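Local coordinates for protein LbaCas13a H328A (C2c2) (Lachnospiraceae bacterium NK4A179, PDB 5WLH) that binds a CRISPR guide RNA, present in this complex as its precursor, and acts as an RNA-targeting Cas13a nuclease that cleaves at A, at residues G256-T261 with G452-N457; M246-Q251 with F487-I492; A1143-D1148 with A1153-L1158. All coordinates share one frame; numbering follows the deposited sequence.

Interaction 1: residues G256-T261 with G452-N457. With nucleotides of chain B.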
loop_
_atom_site.group_PDB
_atom_site.type_symbol
_atom_site.label_atom_id
_atom_site.label_comp_id
_atom_site.label_asym_id
_atom_site.label_seq_id
_atom_site.Cartn_x
_atom_site.Cartn_y
_atom_site.Cartn_z
ATOM N N GLY A 256 11.772 -29.445 14.757
ATOM C CA GLY A 256 12.231 -28.553 13.706
ATOM C C GLY A 256 11.262 -28.440 12.550
ATOM O O GLY A 256 11.692 -28.350 11.392
ATOM N N LYS A 257 9.959 -28.497 12.835
ATOM C CA LYS A 257 8.902 -28.319 11.848
ATOM C C LYS A 257 8.179 -27.015 12.141
ATOM O O LYS A 257 7.894 -26.707 13.300
ATOM C CB LYS A 257 7.892 -29.466 11.889
ATOM C CG LYS A 257 8.504 -30.851 11.651
ATOM C CD LYS A 257 9.318 -30.862 10.369
ATOM C CE LYS A 257 10.102 -32.157 10.186
ATOM N NZ LYS A 257 10.877 -32.114 8.904
ATOM N N PHE A 258 7.881 -26.250 11.098
ATOM C CA PHE A 258 7.103 -25.029 11.283
ATOM C C PHE A 258 5.627 -25.391 11.424
ATOM O O PHE A 258 5.118 -26.239 10.692
ATOM C CB PHE A 258 7.273 -24.096 10.078
ATOM C CG PHE A 258 8.514 -23.252 10.103
ATOM C CD1 PHE A 258 8.824 -22.459 11.199
ATOM C CD2 PHE A 258 9.346 -23.212 8.996
ATOM C CE1 PHE A 258 9.948 -21.653 11.187
ATOM C CE2 PHE A 258 10.463 -22.412 8.982
ATOM C CZ PHE A 258 10.764 -21.630 10.082
ATOM N N ALA A 259 4.939 -24.732 12.355
ATOM C CA ALA A 259 3.497 -24.885 12.496
ATOM C C ALA A 259 2.925 -23.576 13.015
ATOM O O ALA A 259 3.662 -22.730 13.539
ATOM C CB ALA A 259 3.139 -26.027 13.442
ATOM N N ILE A 260 1.596 -23.424 12.898
ATOM C CA ILE A 260 0.972 -22.221 13.447
ATOM C C ILE A 260 1.261 -22.170 14.935
ATOM O O ILE A 260 1.288 -23.199 15.626
ATOM C CB ILE A 260 -0.541 -22.175 13.167
ATOM C CG1 ILE A 260 -1.253 -23.370 13.836
ATOM C CG2 ILE A 260 -0.791 -22.068 11.655
ATOM C CD1 ILE A 260 -2.777 -23.304 13.799
ATOM N N THR A 261 1.542 -20.970 15.424
ATOM C CA THR A 261 1.939 -20.797 16.812
ATOM C C THR A 261 0.759 -21.043 17.735
ATOM O O THR A 261 -0.348 -20.594 17.460
ATOM C CB THR A 261 2.452 -19.385 17.023
ATOM O OG1 THR A 261 3.427 -19.095 16.013
ATOM C CG2 THR A 261 3.079 -19.250 18.395
ATOM N N GLY A 452 3.610 -21.339 4.547
ATOM C CA GLY A 452 4.475 -21.259 3.383
ATOM C C GLY A 452 5.435 -20.094 3.448
ATOM O O GLY A 452 6.578 -20.201 3.003
ATOM N N LYS A 453 4.987 -18.972 4.016
ATOM C CA LYS A 453 5.872 -17.830 4.211
ATOM C C LYS A 453 7.062 -18.202 5.085
ATOM O O LYS A 453 8.209 -17.854 4.782
ATOM C CB LYS A 453 5.097 -16.682 4.857
ATOM C CG LYS A 453 5.987 -15.514 5.253
ATOM C CD LYS A 453 5.142 -14.380 5.784
ATOM C CE LYS A 453 5.981 -13.114 5.972
ATOM N NZ LYS A 453 5.087 -11.990 6.390
ATOM N N ALA A 454 6.813 -18.901 6.190
ATOM C CA ALA A 454 7.945 -19.330 7.018
ATOM C C ALA A 454 8.825 -20.355 6.297
ATOM O O ALA A 454 10.061 -20.271 6.352
ATOM C CB ALA A 454 7.437 -19.881 8.352
ATOM N N VAL A 455 8.215 -21.321 5.614
ATOM C CA VAL A 455 9.002 -22.352 4.925
ATOM C C VAL A 455 9.834 -21.726 3.815
ATOM O O VAL A 455 11.030 -22.001 3.679
ATOM C CB VAL A 455 8.078 -23.452 4.375
ATOM C CG1 VAL A 455 8.849 -24.380 3.422
ATOM C CG2 VAL A 455 7.462 -24.231 5.509
ATOM N N TYR A 456 9.211 -20.868 3.000
ATOM C CA TYR A 456 9.923 -20.256 1.886
ATOM C C TYR A 456 11.117 -19.440 2.358
ATOM O O TYR A 456 12.195 -19.475 1.745
ATOM C CB TYR A 456 8.993 -19.339 1.095
ATOM C CG TYR A 456 9.703 -18.652 -0.052
ATOM C CD1 TYR A 456 10.083 -19.379 -1.178
ATOM C CD2 TYR A 456 9.995 -17.297 -0.018
ATOM C CE1 TYR A 456 10.721 -18.766 -2.236
ATOM C CE2 TYR A 456 10.638 -16.675 -1.082
ATOM C CZ TYR A 456 11.006 -17.428 -2.183
ATOM O OH TYR A 456 11.642 -16.848 -3.251
ATOM N N ASN A 457 10.935 -18.673 3.424
ATOM C CA ASN A 457 11.984 -17.753 3.815
ATOM C C ASN A 457 13.067 -18.434 4.633
ATOM O O ASN A 457 14.237 -18.037 4.547
ATOM C CB ASN A 457 11.375 -16.584 4.579
ATOM C CG ASN A 457 10.717 -15.599 3.641
ATOM O OD1 ASN A 457 11.403 -14.820 2.988
ATOM N ND2 ASN A 457 9.406 -15.676 3.512
ATOM P P U B 27 2.945 -10.715 8.916
ATOM O OP1 U B 27 1.871 -10.676 9.904
ATOM O OP2 U B 27 3.363 -12.052 8.413
ATOM O "O5'" U B 27 2.509 -9.836 7.674
ATOM C "C5'" U B 27 1.488 -10.274 6.801
ATOM C "C4'" U B 27 0.869 -9.073 6.149
ATOM O "O4'" U B 27 -0.001 -8.421 7.109
ATOM C "C3'" U B 27 1.871 -7.995 5.691
ATOM O "O3'" U B 27 1.460 -7.484 4.438
ATOM C "C2'" U B 27 1.659 -6.881 6.712
ATOM O "O2'" U B 27 1.998 -5.586 6.248
ATOM C "C1'" U B 27 0.169 -7.039 6.960
ATOM N N1 U B 27 -0.395 -6.300 8.095
ATOM C C2 U B 27 -1.723 -5.904 7.961
ATOM O O2 U B 27 -2.405 -6.221 7.006
ATOM N N3 U B 27 -2.228 -5.157 9.005
ATOM C C4 U B 27 -1.532 -4.773 10.131
ATOM O O4 U B 27 -2.105 -4.089 10.991
ATOM C C5 U B 27 -0.162 -5.198 10.169
ATOM C C6 U B 27 0.358 -5.922 9.175
#
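Strand 258-260 passes one side of helix 429-458 where Phe258 faces Ala454 and Val455, the backbones coming closest at Phe258 CA and Val455 CA, 7.2 Å apart. This is a β-hairpin packed on a helix: strands 250-252 and 258-260 form the two-stranded antiparallel hairpin, and within 256-261 a single aromatic residue, Phe258, carries the contact with 452-457, while Val250 of the partner strand also touches Ala454. Phe258 presents the face of its ring to the Ala454 methyl. Ala454 CB stands 3.8 Å from the ring centroid and 6° off the normal, a nearly central CH-π contact. The ring atom CE2 approaches the backbone Ala454 O at 3.4 Å, while CD2 meets the Val455 CG2 branch at 4.1 Å. With chi1 at 169°, CG1 of Val455 is anti to the backbone N, and CG2 is the methyl put against the ring. Ile476, Ile484 and Val250 also pack on Phe258, completing a buried apolar cluster.

One residue earlier on the helix, Lys453 sends its extended side chain to the guide RNA. NZ comes to 2.7 Å from OP2 of U27 of chain B, a hydrogen bond to the phosphate, and Tyr489 adds a cation-π contact. The backbone carbonyl of the same lysine is gripped twice, Lys453 O accepting from Asn457 N and, from the opposite face of the carbonyl plane, from Asn457 ND2 at 2.8 Å.

Interaction 2: residues M246-Q251 with F487-I492. With nucleotides of chain B.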
loop_
_atom_site.group_PDB
_atom_site.type_symbol
_atom_site.label_atom_id
_atom_site.label_comp_id
_atom_site.label_asym_id
_atom_site.label_seq_id
_atom_site.Cartn_x
_atom_site.Cartn_y
_atom_site.Cartn_z
ATOM N N MET A 246 2.509 -12.258 23.420
ATOM C CA MET A 246 2.373 -12.076 21.982
ATOM C C MET A 246 3.374 -12.967 21.243
ATOM O O MET A 246 4.385 -13.399 21.791
ATOM C CB MET A 246 2.557 -10.605 21.607
ATOM C CG MET A 246 1.293 -9.753 21.860
ATOM S SD MET A 246 1.419 -8.057 21.227
ATOM C CE MET A 246 3.074 -7.680 21.806
ATOM N N ASN A 247 3.056 -13.292 19.995
ATOM C CA ASN A 247 3.928 -14.173 19.235
ATOM C C ASN A 247 3.687 -13.933 17.755
ATOM O O ASN A 247 2.784 -13.195 17.359
ATOM C CB ASN A 247 3.701 -15.646 19.594
ATOM C CG ASN A 247 4.976 -16.461 19.510
ATOM O OD1 ASN A 247 5.876 -16.125 18.741
ATOM N ND2 ASN A 247 5.071 -17.525 20.309
ATOM N N MET A 248 4.530 -14.556 16.950
ATOM C CA MET A 248 4.399 -14.545 15.506
ATOM C C MET A 248 3.357 -15.566 15.060
ATOM O O MET A 248 2.944 -16.425 15.841
ATOM C CB MET A 248 5.770 -14.855 14.907
ATOM C CG MET A 248 6.852 -13.930 15.424
ATOM S SD MET A 248 6.498 -12.221 15.012
ATOM C CE MET A 248 6.583 -12.317 13.222
ATOM N N PRO A 249 2.943 -15.520 13.781
ATOM C CA PRO A 249 1.945 -16.494 13.289
ATOM C C PRO A 249 2.435 -17.934 13.258
ATOM O O PRO A 249 1.628 -18.858 13.439
ATOM C CB PRO A 249 1.645 -16.009 11.861
ATOM C CG PRO A 249 2.190 -14.631 11.750
ATOM C CD PRO A 249 3.289 -14.503 12.771
ATOM N N VAL A 250 3.724 -18.152 12.996
ATOM C CA VAL A 250 4.279 -19.487 12.804
ATOM C C VAL A 250 5.597 -19.576 13.556
ATOM O O VAL A 250 6.361 -18.607 13.602
ATOM C CB VAL A 250 4.472 -19.777 11.303
ATOM C CG1 VAL A 250 5.317 -21.052 11.092
ATOM C CG2 VAL A 250 3.098 -19.871 10.601
ATOM N N GLN A 251 5.848 -20.725 14.178
ATOM C CA GLN A 251 7.102 -20.945 14.883
ATOM C C GLN A 251 7.491 -22.402 14.739
ATOM O O GLN A 251 6.640 -23.257 14.473
ATOM C CB GLN A 251 7.009 -20.589 16.377
ATOM C CG GLN A 251 6.833 -19.102 16.693
ATOM C CD GLN A 251 8.085 -18.286 16.400
ATOM O OE1 GLN A 251 9.071 -18.794 15.863
ATOM N NE2 GLN A 251 8.036 -17.001 16.734
ATOM N N PHE A 487 11.313 -8.770 14.191
ATOM C CA PHE A 487 12.266 -8.088 13.323
ATOM C C PHE A 487 12.535 -8.903 12.063
ATOM O O PHE A 487 12.707 -8.335 10.976
ATOM C CB PHE A 487 13.583 -7.843 14.070
ATOM C CG PHE A 487 13.410 -7.072 15.338
ATOM C CD1 PHE A 487 13.233 -5.695 15.301
ATOM C CD2 PHE A 487 13.403 -7.715 16.557
ATOM C CE1 PHE A 487 13.054 -4.959 16.475
ATOM C CE2 PHE A 487 13.229 -7.001 17.735
ATOM C CZ PHE A 487 13.074 -5.612 17.695
ATOM N N ASP A 488 12.598 -10.240 12.200
ATOM C CA ASP A 488 12.785 -11.107 11.035
ATOM C C ASP A 488 11.722 -10.839 9.983
ATOM O O ASP A 488 12.008 -10.786 8.780
ATOM C CB ASP A 488 12.713 -12.590 11.441
ATOM C CG ASP A 488 13.904 -13.046 12.255
ATOM O OD1 ASP A 488 14.999 -12.504 12.064
ATOM O OD2 ASP A 488 13.738 -13.972 13.063
ATOM N N TYR A 489 10.468 -10.724 10.423
ATOM C CA TYR A 489 9.384 -10.507 9.471
ATOM C C TYR A 489 9.379 -9.084 8.938
ATOM O O TYR A 489 8.936 -8.849 7.808
ATOM C CB TYR A 489 8.055 -10.863 10.123
ATOM C CG TYR A 489 7.638 -12.305 9.860
ATOM C CD1 TYR A 489 8.587 -13.303 9.688
ATOM C CD2 TYR A 489 6.297 -12.651 9.789
ATOM C CE1 TYR A 489 8.198 -14.626 9.433
ATOM C CE2 TYR A 489 5.891 -13.965 9.547
ATOM C CZ TYR A 489 6.848 -14.940 9.369
ATOM O OH TYR A 489 6.434 -16.217 9.127
ATOM N N GLU A 490 9.843 -8.114 9.725
ATOM C CA GLU A 490 10.018 -6.781 9.164
ATOM C C GLU A 490 10.995 -6.813 7.987
ATOM O O GLU A 490 10.746 -6.202 6.941
ATOM C CB GLU A 490 10.494 -5.820 10.252
ATOM C CG GLU A 490 9.452 -5.533 11.314
ATOM C CD GLU A 490 9.893 -4.403 12.206
ATOM O OE1 GLU A 490 9.477 -3.243 11.955
ATOM O OE2 GLU A 490 10.688 -4.689 13.134
ATOM N N LEU A 491 12.097 -7.546 8.131
ATOM C CA LEU A 491 13.047 -7.677 7.029
ATOM C C LEU A 491 12.400 -8.336 5.815
ATOM O O LEU A 491 12.600 -7.886 4.680
ATOM C CB LEU A 491 14.263 -8.486 7.477
ATOM C CG LEU A 491 15.219 -7.808 8.475
ATOM C CD1 LEU A 491 16.230 -8.838 8.944
ATOM C CD2 LEU A 491 15.928 -6.638 7.820
ATOM N N ILE A 492 11.606 -9.391 6.035
ATOM C CA ILE A 492 10.900 -10.020 4.915
ATOM C C ILE A 492 9.999 -9.009 4.227
ATOM O O ILE A 492 9.961 -8.925 2.994
ATOM C CB ILE A 492 10.094 -11.243 5.389
ATOM C CG1 ILE A 492 11.033 -12.385 5.794
ATOM C CG2 ILE A 492 9.135 -11.711 4.273
ATOM C CD1 ILE A 492 10.301 -13.516 6.466
ATOM P P A B 26 3.883 -4.412 9.411
ATOM O OP1 A B 26 3.507 -4.599 7.987
ATOM O OP2 A B 26 2.898 -4.057 10.456
ATOM O "O5'" A B 26 4.615 -5.732 9.899
ATOM C "C5'" A B 26 5.492 -6.472 9.054
ATOM C "C4'" A B 26 5.526 -7.910 9.503
ATOM O "O4'" A B 26 6.191 -7.978 10.795
ATOM C "C3'" A B 26 4.146 -8.521 9.710
ATOM O "O3'" A B 26 4.220 -9.924 9.485
ATOM C "C2'" A B 26 3.894 -8.251 11.190
ATOM O "O2'" A B 26 2.916 -9.064 11.801
ATOM C "C1'" A B 26 5.292 -8.454 11.781
ATOM N N9 A B 26 5.485 -7.638 12.975
ATOM C C8 A B 26 5.947 -6.347 13.019
ATOM N N7 A B 26 5.958 -5.851 14.242
ATOM C C5 A B 26 5.480 -6.884 15.020
ATOM C C6 A B 26 5.274 -6.972 16.409
ATOM N N6 A B 26 5.531 -5.939 17.226
ATOM N N1 A B 26 4.768 -8.119 16.890
ATOM C C2 A B 26 4.515 -9.133 16.043
ATOM N N3 A B 26 4.678 -9.160 14.720
ATOM C C4 A B 26 5.178 -7.993 14.269
ATOM P P A B 25 4.138 -1.081 14.121
ATOM O OP1 A B 25 5.348 -1.161 14.992
ATOM O OP2 A B 25 2.999 -0.225 14.521
ATOM O "O5'" A B 25 4.634 -0.622 12.687
ATOM C "C5'" A B 25 3.763 -0.621 11.563
ATOM C "C4'" A B 25 4.452 -1.189 10.352
ATOM O "O4'" A B 25 5.436 -0.242 9.849
ATOM C "C3'" A B 25 5.203 -2.502 10.586
ATOM O "O3'" A B 25 5.046 -3.325 9.437
ATOM C "C2'" A B 25 6.658 -2.064 10.640
ATOM O "O2'" A B 25 7.582 -3.074 10.286
ATOM C "C1'" A B 25 6.653 -0.929 9.629
ATOM N N9 A B 25 7.789 -0.026 9.758
ATOM C C8 A B 25 8.470 0.303 10.905
ATOM N N7 A B 25 9.496 1.093 10.690
ATOM C C5 A B 25 9.481 1.278 9.315
ATOM C C6 A B 25 10.309 2.015 8.461
ATOM N N6 A B 25 11.348 2.724 8.908
ATOM N N1 A B 25 10.045 1.985 7.139
ATOM C C2 A B 25 9.004 1.272 6.695
ATOM N N3 A B 25 8.155 0.534 7.412
ATOM C C4 A B 25 8.451 0.585 8.722
ATOM P P C B 12 -2.835 -16.120 19.357
ATOM O OP1 C B 12 -2.165 -17.425 19.643
ATOM O OP2 C B 12 -4.290 -16.016 19.072
ATOM O "O5'" C B 12 -2.514 -15.097 20.526
ATOM C "C5'" C B 12 -1.210 -15.024 21.072
ATOM C "C4'" C B 12 -1.152 -13.979 22.150
ATOM O "O4'" C B 12 -1.337 -12.667 21.563
ATOM C "C3'" C B 12 -2.263 -14.057 23.193
ATOM O "O3'" C B 12 -2.065 -15.061 24.179
ATOM C "C2'" C B 12 -2.264 -12.649 23.745
ATOM O "O2'" C B 12 -1.131 -12.455 24.571
ATOM C "C1'" C B 12 -2.063 -11.843 22.469
ATOM N N1 C B 12 -3.374 -11.488 21.886
ATOM C C2 C B 12 -4.021 -10.401 22.482
ATOM O O2 C B 12 -3.467 -9.787 23.409
ATOM N N3 C B 12 -5.219 -10.028 22.014
ATOM C C4 C B 12 -5.781 -10.718 21.018
ATOM N N4 C B 12 -6.984 -10.296 20.618
ATOM C C5 C B 12 -5.166 -11.855 20.389
ATOM C C6 C B 12 -3.967 -12.212 20.881
#
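Met248 and Pro249, just ahead of the β-hairpin, meet helix 486-517 through one side chain, Tyr489, with Met248 CA and Tyr489 CA 8.8 Å apart. Behind Met248, Asn247 OD1 takes two hydrogen bonds, from Met248 N at 2.7 Å and from Gln251 NE2 at 3.1 Å, tying this bend of backbone together. Gln251 OE1 in turn receives Ile484 N, which joins the bend to the chain just before the helix.

Along the helix, Phe487 comes first and turns its CB away from the hairpin, packing instead on Ile935 and Arg938 of helix 915-941. Asp488 bends back on its own chain, its OD2 accepting a hydrogen bond from Ser485 N.

Tyr489 follows and takes the contact. Met248 CE lies obliquely to its ring, 3.5 Å from Tyr489 CD2 and equally near CG, and Pro249 CD comes up to CE2 at 4.2 Å. All three Met248 torsions sit near -60° (chi1 -54°), curling the chain so that the methyl reaches the tyrosine while SD lies 3.6 Å from N3 of A26 of chain B. The same nucleotide meets the tyrosine's edge, its O3' 3.4 Å from Tyr489 CD2 and near the ring plane.

Next along the helix, Glu490 OE1 accepts the O2' hydroxyl of A25 of chain B at 2.5 Å and also forms a salt bridge with Arg938, which would probably favour a charged carboxylate. Ile492 closes the segment against Asn457 and Tyr458. The helix and the loop leading into the hairpin together form a guide-RNA binding surface, where Glu490 holds the ribose 2'-hydroxyl of A25, a contact that does not depend on the base.

Interaction 3: residues A1143-D1148 with A1153-L1158; sequences ACLNND and ATYVTL
Tyr1155 reaches across to the last turn of helix 1106-1145 and lays the outer end of its ring between Cys1144 and Leu1145. With chi1 at -176°, CG lies anti to the backbone N and the ring reaches away from the short helix 1153-1156 to the long one, its hydroxyl end becoming the bump. The hollow that receives it has the cysteine as one wall and the leucine as the other. On the cysteine side, Tyr1155 OH comes 3.2 Å from Cys1144 CB, and the sulfur is beside it: Cys1144 SG lies 4.8 Å from the ring centroid and 55° off the normal, an oblique sulfur-aromatic contact. The hydroxyl itself is hydrogen-bonded to His1141 ND1, one turn back along the same long helix, so this polar tip is satisfied inside an otherwise apolar fit.

Leu1145 is the answering bump. Although its CB does not aim at the other segment, the CD2 branch swings in and fills the angle between Tyr1155 and Val1156, touching Tyr1155 CE2 at 3.8 Å and Val1156 CG2 at 4.0 Å. Ring and leucine thus interlock, the ring set between cysteine and leucine, and the leucine methyl set between ring and valine.

A short, rather extended connection links the segments. Lys1151 NZ bridges Cys1144 O and Asn1147 O at the end of the long helix, and Ala1153 O accepts from both Val1156 N and Thr1157 N as the short helix ends. Helix 1171-1180 packs alongside, its Ile1172 touching both Leu1145 and Tyr1155. Ala1143 faces helix 429-458 instead, and from Thr1157 the chain runs on as strand 1157-1160, at one margin of a three-stranded mixed sheet beside strand 1166-1169.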
loop_
_atom_site.group_PDB
_atom_site.type_symbol
_atom_site.label_atom_id
_atom_site.label_comp_id
_atom_site.label_asym_id
_atom_site.label_seq_id
_atom_site.Cartn_x
_atom_site.Cartn_y
_atom_site.Cartn_z
ATOM N N ALA A 1143 2.821 -29.100 4.895
ATOM C CA ALA A 1143 1.973 -29.843 5.815
ATOM C C ALA A 1143 1.772 -31.269 5.331
ATOM O O ALA A 1143 1.787 -32.211 6.133
ATOM C CB ALA A 1143 0.622 -29.131 5.984
ATOM N N CYS A 1144 1.573 -31.446 4.029
ATOM C CA CYS A 1144 1.355 -32.791 3.500
ATOM C C CYS A 1144 2.588 -33.653 3.708
ATOM O O CYS A 1144 2.497 -34.804 4.170
ATOM C CB CYS A 1144 0.983 -32.710 2.022
ATOM S SG CYS A 1144 0.593 -34.337 1.306
ATOM N N LEU A 1145 3.760 -33.101 3.386
ATOM C CA LEU A 1145 5.009 -33.830 3.584
ATOM C C LEU A 1145 5.165 -34.279 5.019
ATOM O O LEU A 1145 5.756 -35.332 5.285
ATOM C CB LEU A 1145 6.205 -32.956 3.204
ATOM C CG LEU A 1145 6.686 -32.909 1.767
ATOM C CD1 LEU A 1145 7.783 -31.861 1.648
ATOM C CD2 LEU A 1145 7.208 -34.271 1.321
ATOM N N ASN A 1146 4.637 -33.505 5.959
ATOM C CA ASN A 1146 4.887 -33.758 7.364
ATOM C C ASN A 1146 3.736 -34.473 8.058
ATOM O O ASN A 1146 3.750 -34.597 9.281
ATOM C CB ASN A 1146 5.236 -32.438 8.051
ATOM C CG ASN A 1146 6.652 -32.013 7.736
ATOM O OD1 ASN A 1146 7.587 -32.518 8.334
ATOM N ND2 ASN A 1146 6.824 -31.126 6.764
ATOM N N ASN A 1147 2.761 -34.972 7.314
ATOM C CA ASN A 1147 1.752 -35.830 7.916
ATOM C C ASN A 1147 1.960 -37.266 7.438
ATOM O O ASN A 1147 2.888 -37.570 6.678
ATOM C CB ASN A 1147 0.330 -35.310 7.637
ATOM C CG ASN A 1147 -0.092 -35.419 6.170
ATOM O OD1 ASN A 1147 0.327 -36.309 5.433
ATOM N ND2 ASN A 1147 -0.967 -34.502 5.749
ATOM N N ASP A 1148 1.068 -38.151 7.881
ATOM C CA ASP A 1148 1.187 -39.573 7.585
ATOM C C ASP A 1148 0.420 -39.998 6.342
ATOM O O ASP A 1148 0.417 -41.189 6.023
ATOM C CB ASP A 1148 0.733 -40.411 8.795
ATOM C CG ASP A 1148 -0.746 -40.215 9.154
ATOM O OD1 ASP A 1148 -1.546 -39.715 8.327
ATOM O OD2 ASP A 1148 -1.116 -40.574 10.296
ATOM N N ALA A 1153 6.749 -41.756 -4.263
ATOM C CA ALA A 1153 8.191 -41.611 -4.101
ATOM C C ALA A 1153 8.680 -40.251 -4.578
ATOM O O ALA A 1153 9.435 -39.576 -3.871
ATOM C CB ALA A 1153 8.925 -42.719 -4.857
ATOM N N THR A 1154 8.290 -39.848 -5.789
ATOM C CA THR A 1154 8.849 -38.634 -6.378
ATOM C C THR A 1154 8.235 -37.357 -5.819
ATOM O O THR A 1154 8.734 -36.264 -6.113
ATOM C CB THR A 1154 8.684 -38.641 -7.893
ATOM O OG1 THR A 1154 7.292 -38.786 -8.220
ATOM C CG2 THR A 1154 9.502 -39.774 -8.526
ATOM N N TYR A 1155 7.164 -37.470 -5.039
ATOM C CA TYR A 1155 6.683 -36.327 -4.273
ATOM C C TYR A 1155 7.700 -35.911 -3.220
ATOM O O TYR A 1155 7.889 -34.712 -2.969
ATOM C CB TYR A 1155 5.354 -36.699 -3.627
ATOM C CG TYR A 1155 4.643 -35.608 -2.862
ATOM C CD1 TYR A 1155 3.793 -34.729 -3.513
ATOM C CD2 TYR A 1155 4.768 -35.510 -1.489
ATOM C CE1 TYR A 1155 3.103 -33.743 -2.817
ATOM C CE2 TYR A 1155 4.082 -34.534 -0.778
ATOM C CZ TYR A 1155 3.246 -33.665 -1.452
ATOM O OH TYR A 1155 2.564 -32.697 -0.748
ATOM N N VAL A 1156 8.362 -36.892 -2.592
ATOM C CA VAL A 1156 9.306 -36.626 -1.513
ATOM C C VAL A 1156 10.719 -36.464 -2.049
ATOM O O VAL A 1156 11.480 -35.617 -1.574
ATOM C CB VAL A 1156 9.230 -37.758 -0.464
ATOM C CG1 VAL A 1156 10.150 -37.476 0.729
ATOM C CG2 VAL A 1156 7.799 -37.971 -0.006
ATOM N N THR A 1157 11.086 -37.256 -3.055
ATOM C CA THR A 1157 12.475 -37.344 -3.475
ATOM C C THR A 1157 12.549 -37.459 -4.987
ATOM O O THR A 1157 11.915 -38.342 -5.572
ATOM C CB THR A 1157 13.150 -38.563 -2.823
ATOM O OG1 THR A 1157 13.188 -38.382 -1.397
ATOM C CG2 THR A 1157 14.560 -38.746 -3.351
ATOM N N LEU A 1158 13.330 -36.591 -5.618
ATOM C CA LEU A 1158 13.642 -36.728 -7.033
ATOM C C LEU A 1158 15.078 -37.205 -7.171
ATOM O O LEU A 1158 15.988 -36.629 -6.575
ATOM C CB LEU A 1158 13.457 -35.412 -7.787
ATOM C CG LEU A 1158 12.057 -35.061 -8.280
ATOM C CD1 LEU A 1158 11.987 -33.559 -8.553
ATOM C CD2 LEU A 1158 11.672 -35.869 -9.525
#

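How the interactions relate
Interaction 1 uses strand 258-260 of the hairpin and interaction 2 the chain leading into its partner strand. Their centres are 11 Å apart, and they are stitched together where Thr261 OG1 lies 2.7 Å from Met248 O and Thr261 N 2.9 Å from Pro249 O, both probable hydrogen bonds. Each brings a helix to consecutive nucleotides of the guide RNA, A25 to U27 of chain B. Interaction 3 stands apart: its centre is 16 Å from that of interaction 1, its nearest atom about 16 Å from the RNA. It still touches the hairpin, Lys257 CD packing 3.1 Å from Asn1146 OD1, whereas interactions 2 and 3 come no closer than about 10 Å between nearest atoms.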